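Alpha-L-rhamnosidase (Klebsiella oxytoca, PDB 4XHC) hydrolyses terminal alpha-L-rhamnose residues from rhamnosides, as a two-domain enzyme of glycoside hydrolase family 78. Local coordinates at residues L301-Y304 with S305-V309. Residues are numbered along the deposited sequence; the frame is centred on the assembly and turned at random.
Sequences LFDY and SLFFV. With RAM (alpha-L-rhamnopyranose), chain C.
F302 and L306 meet one turn apart because the phenyl group, with CG anti to the backbone N (chi1 -177°), leans forward along the helix, while L306, whose CG stands anti to its own carbonyl carbon (chi1 -75°), reaches back. Methyl CD1 of L306 then lies over one face of the F302 ring, off its middle, in a CH-pi contact 3.6 Å from CE2 of F302. The broad apolar ring gives this methyl, supplied by leucine's branched end, a face to lie on; A339 of helix 322-340 touches both residues, and W356 meets F302 edge-to-face.

The backbone beneath is the first turn of helix 302-319. L301 at the N-cap position accepts a nearly straight bond from N of S305 to its O (3.0 Å), whereas the bond from L306 N to F302 O is weak. N of F307 binds O of D303 at 2.9 Å, although bent to 136°, and the same oxygen lies 3.1 Å above the plane of the F307 ring, toward the rim of one face. That ring also meets the Y304 ring obliquely, CD2 of F307 being 3.9 Å from CD1 of Y304, and makes a cation-pi contact with R251.

S305 is small enough for a buried turn, and its OG is hydrogen-bonded to OE1 of Q335; the two carboxylate oxygens of D303 accept the backbone N-H groups of F358 and I359, the former in the sugar pocket. Y304 is long enough to carry a hydroxyl from helix to ligand, and its OH donates to O4 of rhamnose at 2.6 Å, with O4 at the ring edge. CD1 of L301 over one face of this phenol, with F307 and W530, probably limits its tilt, so the start of the helix probably presents an oriented donor to O4.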
loop_
_atom_site.group_PDB
_atom_site.type_symbol
_atom_site.label_atom_id
_atom_site.label_comp_id
_atom_site.label_asym_id
_atom_site.label_seq_id
_atom_site.Cartn_x
_atom_site.Cartn_y
_atom_site.Cartn_z
ATOM N N LEU A 301 14.752 17.416 28.063
ATOM C CA LEU A 301 16.203 17.325 28.145
ATOM C C LEU A 301 16.829 18.592 28.751
ATOM O O LEU A 301 16.544 19.713 28.343
ATOM C CB LEU A 301 16.780 17.057 26.757
ATOM C CG LEU A 301 16.512 15.658 26.176
ATOM C CD1 LEU A 301 16.774 15.632 24.682
ATOM C CD2 LEU A 301 17.343 14.581 26.868
ATOM N N PHE A 302 17.687 18.395 29.741
ATOM C CA PHE A 302 18.364 19.485 30.438
ATOM C C PHE A 302 19.013 20.464 29.465
ATOM O O PHE A 302 18.820 21.675 29.589
ATOM C CB PHE A 302 19.405 18.881 31.370
ATOM C CG PHE A 302 20.148 19.879 32.227
ATOM C CD1 PHE A 302 19.609 20.335 33.427
ATOM C CD2 PHE A 302 21.426 20.295 31.871
ATOM C CE1 PHE A 302 20.314 21.210 34.237
ATOM C CE2 PHE A 302 22.126 21.178 32.669
ATOM C CZ PHE A 302 21.571 21.636 33.855
ATOM N N ASP A 303 19.757 19.942 28.490
ATOM C CA ASP A 303 20.532 20.795 27.581
ATOM C C ASP A 303 19.665 21.500 26.546
ATOM O O ASP A 303 19.818 22.703 26.323
ATOM C CB ASP A 303 21.720 20.053 26.914
ATOM C CG ASP A 303 21.322 18.771 26.173
ATOM O OD1 ASP A 303 20.282 18.149 26.496
ATOM O OD2 ASP A 303 22.105 18.344 25.292
ATOM N N TYR A 304 18.743 20.762 25.938
ATOM C CA TYR A 304 17.835 21.333 24.943
ATOM C C TYR A 304 16.944 22.434 25.521
ATOM O O TYR A 304 16.657 23.422 24.844
ATOM C CB TYR A 304 16.977 20.233 24.306
ATOM C CG TYR A 304 17.683 19.435 23.231
ATOM C CD1 TYR A 304 19.069 19.312 23.220
ATOM C CD2 TYR A 304 16.963 18.780 22.245
ATOM C CE1 TYR A 304 19.712 18.591 22.243
ATOM C CE2 TYR A 304 17.609 18.043 21.273
ATOM C CZ TYR A 304 18.980 17.954 21.283
ATOM O OH TYR A 304 19.648 17.238 20.323
ATOM N N SER A 305 16.518 22.272 26.769
ATOM C CA SER A 305 15.771 23.325 27.455
ATOM C C SER A 305 16.605 24.601 27.574
ATOM O O SER A 305 16.164 25.673 27.186
ATOM C CB SER A 305 15.311 22.862 28.845
ATOM O OG SER A 305 15.041 23.972 29.678
ATOM N N LEU A 306 17.819 24.466 28.095
ATOM C CA LEU A 306 18.723 25.605 28.225
ATOM C C LEU A 306 19.074 26.256 26.888
ATOM O O LEU A 306 19.366 27.446 26.847
ATOM C CB LEU A 306 20.013 25.190 28.924
ATOM C CG LEU A 306 19.886 24.986 30.428
ATOM C CD1 LEU A 306 21.006 24.099 30.948
ATOM C CD2 LEU A 306 19.862 26.325 31.156
ATOM N N PHE A 307 19.053 25.483 25.802
ATOM C CA PHE A 307 19.392 26.019 24.490
ATOM C C PHE A 307 18.352 27.005 23.979
ATOM O O PHE A 307 18.652 27.799 23.091
ATOM C CB PHE A 307 19.602 24.911 23.448
ATOM C CG PHE A 307 20.863 24.099 23.636
ATOM C CD1 PHE A 307 22.025 24.663 24.133
ATOM C CD2 PHE A 307 20.888 22.765 23.259
ATOM C CE1 PHE A 307 23.171 23.899 24.290
ATOM C CE2 PHE A 307 22.034 21.998 23.402
ATOM C CZ PHE A 307 23.177 22.565 23.922
ATOM N N PHE A 308 17.150 26.976 24.541
ATOM C CA PHE A 308 16.177 28.016 24.245
ATOM C C PHE A 308 16.795 29.401 24.459
ATOM O O PHE A 308 16.569 30.326 23.670
ATOM C CB PHE A 308 14.931 27.864 25.117
ATOM C CG PHE A 308 13.806 28.778 24.724
ATOM C CD1 PHE A 308 12.881 28.386 23.766
ATOM C CD2 PHE A 308 13.678 30.037 25.299
ATOM C CE1 PHE A 308 11.846 29.231 23.398
ATOM C CE2 PHE A 308 12.647 30.885 24.933
ATOM C CZ PHE A 308 11.729 30.481 23.984
ATOM N N VAL A 309 17.594 29.536 25.513
ATOM C CA VAL A 309 18.229 30.809 25.813
ATOM C C VAL A 309 19.186 31.209 24.701
ATOM O O VAL A 309 19.170 32.367 24.261
ATOM C CB VAL A 309 19.021 30.772 27.133
ATOM C CG1 VAL A 309 19.691 32.116 27.396
ATOM C CG2 VAL A 309 18.113 30.390 28.291
HETATM C C1 RAM C . 17.456 12.008 17.717
HETATM C C2 RAM C . 17.821 12.847 16.507
HETATM C C3 RAM C . 17.675 14.326 16.817
HETATM C C4 RAM C . 18.226 14.603 18.205
HETATM C C5 RAM C . 17.331 13.925 19.229
HETATM C C6 RAM C . 18.070 13.472 20.462
HETATM O O1 RAM C . 16.723 10.931 17.284
HETATM O O2 RAM C . 19.181 12.569 16.220
HETATM O O3 RAM C . 18.372 15.117 15.853
HETATM O O4 RAM C . 18.243 15.995 18.461
HETATM O O5 RAM C . 16.693 12.768 18.647
#